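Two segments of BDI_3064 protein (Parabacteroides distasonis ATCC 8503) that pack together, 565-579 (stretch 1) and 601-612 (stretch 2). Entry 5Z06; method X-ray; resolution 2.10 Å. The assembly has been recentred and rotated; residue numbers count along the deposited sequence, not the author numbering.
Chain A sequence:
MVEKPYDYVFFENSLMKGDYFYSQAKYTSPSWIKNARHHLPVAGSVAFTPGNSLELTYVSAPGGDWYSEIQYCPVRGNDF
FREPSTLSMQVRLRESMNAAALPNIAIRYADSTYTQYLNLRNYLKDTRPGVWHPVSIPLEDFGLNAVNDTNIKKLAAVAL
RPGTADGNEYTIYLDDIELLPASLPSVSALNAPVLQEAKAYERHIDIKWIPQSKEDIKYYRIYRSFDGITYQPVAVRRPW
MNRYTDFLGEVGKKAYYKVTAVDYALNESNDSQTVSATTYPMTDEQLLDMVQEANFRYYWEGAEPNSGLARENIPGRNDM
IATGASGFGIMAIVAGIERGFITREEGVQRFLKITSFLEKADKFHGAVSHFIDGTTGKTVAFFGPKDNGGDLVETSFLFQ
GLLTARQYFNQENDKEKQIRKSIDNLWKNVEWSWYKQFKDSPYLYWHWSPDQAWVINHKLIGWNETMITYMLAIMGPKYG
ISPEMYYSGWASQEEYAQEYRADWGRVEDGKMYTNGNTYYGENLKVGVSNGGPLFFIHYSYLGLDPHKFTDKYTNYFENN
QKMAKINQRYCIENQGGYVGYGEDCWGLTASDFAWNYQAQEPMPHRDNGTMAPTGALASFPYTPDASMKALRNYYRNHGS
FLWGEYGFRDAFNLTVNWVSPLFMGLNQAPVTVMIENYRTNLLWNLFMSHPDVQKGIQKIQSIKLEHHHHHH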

# COMPACT_ATOMS: atom_id res chain seq x y z
N LYS A 565 -6.92 6.60 -21.25
CA LYS A 565 -6.56 5.99 -22.52
C LYS A 565 -5.13 6.25 -22.93
O LYS A 565 -4.50 5.39 -23.51
CB LYS A 565 -7.48 6.50 -23.62
CG LYS A 565 -8.86 5.87 -23.56
CD LYS A 565 -9.83 6.66 -24.41
CE LYS A 565 -10.30 5.92 -25.64
NZ LYS A 565 -10.93 6.88 -26.58
N ILE A 566 -4.66 7.47 -22.67
CA ILE A 566 -3.30 7.88 -22.97
C ILE A 566 -2.35 7.02 -22.18
O ILE A 566 -1.35 6.54 -22.69
CB ILE A 566 -3.08 9.37 -22.59
CG1 ILE A 566 -3.63 10.30 -23.68
CG2 ILE A 566 -1.61 9.69 -22.38
CD1 ILE A 566 -3.88 11.73 -23.24
N ASN A 567 -2.67 6.86 -20.90
CA ASN A 567 -1.88 6.05 -20.02
C ASN A 567 -1.84 4.60 -20.53
O ASN A 567 -0.75 4.03 -20.70
CB ASN A 567 -2.42 6.19 -18.57
CG ASN A 567 -1.47 5.63 -17.54
OD1 ASN A 567 -1.06 4.47 -17.66
ND2 ASN A 567 -1.16 6.42 -16.50
N GLN A 568 -2.99 4.03 -20.84
CA GLN A 568 -3.01 2.69 -21.39
C GLN A 568 -2.19 2.60 -22.66
O GLN A 568 -1.46 1.62 -22.87
CB GLN A 568 -4.42 2.19 -21.68
CG GLN A 568 -4.44 0.71 -22.06
CD GLN A 568 -5.73 0.25 -22.68
OE1 GLN A 568 -6.38 0.99 -23.38
NE2 GLN A 568 -6.08 -1.01 -22.46
N ARG A 569 -2.30 3.61 -23.53
CA ARG A 569 -1.61 3.53 -24.83
C ARG A 569 -0.12 3.66 -24.72
O ARG A 569 0.60 3.05 -25.50
CB ARG A 569 -2.16 4.54 -25.81
CG ARG A 569 -3.54 4.11 -26.24
CD ARG A 569 -4.26 5.25 -26.88
NE ARG A 569 -5.63 4.86 -27.18
CZ ARG A 569 -6.45 5.57 -27.94
NH1 ARG A 569 -6.02 6.69 -28.51
NH2 ARG A 569 -7.69 5.15 -28.16
N TYR A 570 0.32 4.46 -23.77
CA TYR A 570 1.72 4.53 -23.41
C TYR A 570 2.21 3.15 -22.98
O TYR A 570 3.32 2.73 -23.30
CB TYR A 570 1.92 5.51 -22.26
CG TYR A 570 3.28 5.40 -21.66
CD1 TYR A 570 3.55 4.48 -20.64
CD2 TYR A 570 4.35 6.19 -22.13
CE1 TYR A 570 4.81 4.36 -20.10
CE2 TYR A 570 5.62 6.08 -21.57
CZ TYR A 570 5.85 5.17 -20.55
OH TYR A 570 7.12 5.04 -20.00
N CYS A 571 1.38 2.49 -22.17
CA CYS A 571 1.77 1.24 -21.56
C CYS A 571 1.79 0.15 -22.62
O CYS A 571 2.69 -0.68 -22.63
CB CYS A 571 0.85 0.88 -20.39
SG CYS A 571 1.12 1.95 -18.98
N ILE A 572 0.85 0.18 -23.55
CA ILE A 572 0.85 -0.79 -24.63
C ILE A 572 2.12 -0.56 -25.46
O ILE A 572 2.92 -1.48 -25.68
CB ILE A 572 -0.42 -0.71 -25.48
CG1 ILE A 572 -1.65 -1.06 -24.62
CG2 ILE A 572 -0.35 -1.69 -26.65
CD1 ILE A 572 -2.95 -0.58 -25.23
N GLU A 573 2.31 0.69 -25.86
CA GLU A 573 3.49 1.07 -26.60
C GLU A 573 4.75 0.62 -25.88
O GLU A 573 5.63 0.05 -26.51
CB GLU A 573 3.49 2.56 -26.86
CG GLU A 573 4.69 3.03 -27.69
CD GLU A 573 4.41 4.35 -28.35
OE1 GLU A 573 3.34 4.49 -28.97
OE2 GLU A 573 5.25 5.26 -28.22
N ASN A 574 4.82 0.86 -24.57
CA ASN A 574 5.90 0.35 -23.71
C ASN A 574 7.29 0.72 -24.21
O ASN A 574 8.15 -0.15 -24.38
CB ASN A 574 5.81 -1.17 -23.56
CG ASN A 574 6.69 -1.71 -22.46
OD1 ASN A 574 7.19 -0.96 -21.58
ND2 ASN A 574 6.88 -3.01 -22.47
N GLN A 575 7.50 2.01 -24.41
CA GLN A 575 8.78 2.55 -24.82
C GLN A 575 9.93 1.99 -23.97
O GLN A 575 11.01 1.74 -24.47
CB GLN A 575 8.75 4.09 -24.76
CG GLN A 575 8.56 4.68 -23.36
CD GLN A 575 9.83 4.73 -22.54
OE1 GLN A 575 10.93 4.74 -23.09
NE2 GLN A 575 9.70 4.74 -21.21
N GLY A 576 9.69 1.84 -22.67
CA GLY A 576 10.72 1.38 -21.74
C GLY A 576 11.07 -0.10 -21.82
O GLY A 576 12.00 -0.52 -21.16
N GLY A 577 10.34 -0.88 -22.61
CA GLY A 577 10.50 -2.33 -22.66
C GLY A 577 10.25 -3.00 -21.32
O GLY A 577 10.77 -4.05 -21.08
N TYR A 578 9.45 -2.40 -20.44
CA TYR A 578 9.25 -2.97 -19.12
C TYR A 578 8.44 -4.22 -19.24
O TYR A 578 7.54 -4.30 -20.05
CB TYR A 578 8.63 -1.97 -18.15
CG TYR A 578 9.57 -0.79 -17.97
CD1 TYR A 578 10.89 -0.99 -17.52
CD2 TYR A 578 9.18 0.50 -18.28
CE1 TYR A 578 11.78 0.07 -17.40
CE2 TYR A 578 10.06 1.56 -18.16
CZ TYR A 578 11.36 1.33 -17.72
OH TYR A 578 12.24 2.37 -17.62
N VAL A 579 8.81 -5.22 -18.45
CA VAL A 579 8.20 -6.52 -18.56
C VAL A 579 6.73 -6.45 -18.16
O VAL A 579 6.40 -5.83 -17.16
CB VAL A 579 8.93 -7.55 -17.70
CG1 VAL A 579 8.21 -8.91 -17.72
CG2 VAL A 579 10.36 -7.70 -18.20
N GLU A 601 4.14 8.18 -14.14
CA GLU A 601 3.28 8.73 -15.21
C GLU A 601 3.59 7.96 -16.48
O GLU A 601 4.66 7.36 -16.56
CB GLU A 601 3.60 10.21 -15.47
CG GLU A 601 3.83 11.08 -14.26
CD GLU A 601 4.32 12.47 -14.63
OE1 GLU A 601 4.22 12.84 -15.82
OE2 GLU A 601 4.79 13.17 -13.72
N PRO A 602 2.70 8.05 -17.50
CA PRO A 602 3.03 7.49 -18.81
C PRO A 602 3.99 8.43 -19.55
O PRO A 602 3.65 9.03 -20.58
CB PRO A 602 1.66 7.37 -19.49
CG PRO A 602 0.85 8.47 -18.90
CD PRO A 602 1.34 8.65 -17.49
N MET A 603 5.19 8.53 -19.01
CA MET A 603 6.27 9.34 -19.54
C MET A 603 7.56 8.61 -19.16
O MET A 603 7.67 8.17 -18.00
CB MET A 603 6.26 10.72 -18.86
CG MET A 603 5.08 11.60 -19.24
SD MET A 603 5.09 12.08 -20.98
CE MET A 603 6.41 13.30 -20.93
N PRO A 604 8.54 8.50 -20.09
CA PRO A 604 9.80 7.78 -19.80
C PRO A 604 10.45 8.10 -18.48
O PRO A 604 10.90 7.20 -17.78
CB PRO A 604 10.72 8.19 -20.95
CG PRO A 604 9.78 8.40 -22.11
CD PRO A 604 8.46 8.87 -21.53
N HIS A 605 10.48 9.37 -18.13
CA HIS A 605 11.16 9.83 -16.91
C HIS A 605 10.38 9.57 -15.62
O HIS A 605 10.87 9.85 -14.52
CB HIS A 605 11.50 11.31 -17.03
CG HIS A 605 10.33 12.22 -16.82
ND1 HIS A 605 9.24 12.23 -17.65
CD2 HIS A 605 10.07 13.13 -15.85
CE1 HIS A 605 8.36 13.12 -17.22
NE2 HIS A 605 8.83 13.67 -16.11
N ARG A 606 9.16 9.04 -15.74
CA ARG A 606 8.34 8.70 -14.61
C ARG A 606 7.83 7.28 -14.83
O ARG A 606 6.72 6.94 -14.43
CB ARG A 606 7.20 9.71 -14.48
CG ARG A 606 7.67 11.11 -14.15
CD ARG A 606 7.93 11.31 -12.65
NE ARG A 606 8.53 12.62 -12.40
CZ ARG A 606 9.84 12.88 -12.37
NH1 ARG A 606 10.75 11.92 -12.52
NH2 ARG A 606 10.25 14.13 -12.14
N ASP A 607 8.65 6.44 -15.46
CA ASP A 607 8.32 5.03 -15.63
C ASP A 607 9.58 4.20 -15.48
O ASP A 607 10.57 4.45 -16.15
CB ASP A 607 7.72 4.82 -17.01
CG ASP A 607 7.24 3.42 -17.23
OD1 ASP A 607 6.97 2.71 -16.24
OD2 ASP A 607 7.11 3.03 -18.41
N ASN A 608 9.54 3.22 -14.58
CA ASN A 608 10.67 2.33 -14.36
C ASN A 608 10.22 0.88 -14.27
O ASN A 608 10.93 0.04 -13.73
CB ASN A 608 11.41 2.76 -13.08
CG ASN A 608 10.51 2.73 -11.87
OD1 ASN A 608 9.39 2.20 -11.91
ND2 ASN A 608 10.97 3.32 -10.79
N GLY A 609 9.05 0.58 -14.81
CA GLY A 609 8.52 -0.79 -14.81
C GLY A 609 7.53 -1.08 -13.71
O GLY A 609 6.95 -2.17 -13.65
N THR A 610 7.32 -0.10 -12.85
CA THR A 610 6.48 -0.27 -11.69
C THR A 610 5.07 0.12 -12.02
O THR A 610 4.80 1.25 -12.41
CB THR A 610 6.94 0.63 -10.57
OG1 THR A 610 8.31 0.38 -10.34
CG2 THR A 610 6.12 0.38 -9.31
N MET A 611 4.16 -0.83 -11.79
CA MET A 611 2.76 -0.66 -12.08
C MET A 611 1.97 -0.83 -10.78
O MET A 611 2.08 -1.86 -10.11
CB MET A 611 2.33 -1.71 -13.10
CG MET A 611 0.93 -1.47 -13.66
SD MET A 611 0.78 0.11 -14.52
CE MET A 611 1.90 -0.19 -15.89
N ALA A 612 1.18 0.18 -10.45
CA ALA A 612 0.29 0.14 -9.30
C ALA A 612 -1.08 -0.25 -9.83
O ALA A 612 -1.68 0.50 -10.59
CB ALA A 612 0.25 1.49 -8.60
O HOH W 1 7.31 1.67 -21.07
O HOH W 2 11.16 4.80 -18.73
O HOH W 3 7.90 -4.16 -15.33

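How does the helix of stretch 1 first meet stretch 2? It does so against the ring of P602, which has more of its surface covered in this contact than any other residue of the two stretches. I566 reaches it only lightly, with CG2 4.4 Å from CG of P602, and the end of that side chain leads away. N567 lies closer: its CA is 5.3 Å from the CA of P602, and its ND2 comes within 3.5 Å of CD of P602. That approach is packing against a carbon; the amide of N567 finds its hydrogen bonds elsewhere in the structure.

What makes Y570 the centre of the helical side of the contact? One turn beyond I566, its CA-to-CB bond points toward stretch 2, and the side chain runs along the backbone from P602 to D607. At its base, CB of Y570 packs 3.3 Å from CB of P602. Farther out, one face of the ring is covered by C of P602 and N of M603, the latter 3.6 Å from CE2 of Y570, while CD of P604 sits at the ring edge, 4.0 Å from CE2 of Y570. The hydroxyl ends the reach with a short hydrogen bond, OH of Y570 donating to OD2 of D607 at 2.6 Å. Next along the helix, C571 adds an apolar touch, its SG 3.8 Å from CE of M611, far from the polar group around D607.

How does the chain stay engaged once the helix ends? N574 leaves helical geometry with positive phi and begins a type I turn that closes at G577. Within it, the CA-to-CB bond of Q575 points toward stretch 2, and its amide lies beside P604, with NE2 of Q575 3.4 Å from CA of P604. The same NE2 donates to OH of Y570 at 2.9 Å, so the tyrosine hydroxyl accepts from Q575 while donating to D607. Water 1 ties the turn to the same carboxylate: it donates to OD1 of N574 and OD2 of D607 and accepts from N of G576. N574 also braces what follows, since its OD1 accepts from N of Y578 and its ND2 donates to O of Y578, both within 2.9 Å.

What does Y578 add at the far end? Its ring lies over the backbone of stretch 2, with CA of G609 3.8 Å from the ring centroid and 29° off the normal, a CH-pi contact over the face. G609 suits this approach: a CB there would fall 3.2 Å from CD1 of Y578, and its backbone angles independently call for glycine. OD2 of D607 lies at the ring edge, 3.3 Å from CD2 of Y578, so the oxygen that accepts from OH of Y570 also touches the edge of the Y578 ring. OH of Y578 is 3.0 Å from O of D607, and water 2 joins these two atoms to NE2 of Q575 and O of P604. Beyond the ring, water 3 lies 2.9 Å from O of V579 and 2.8 Å from O of G609, within hydrogen-bonding reach of both.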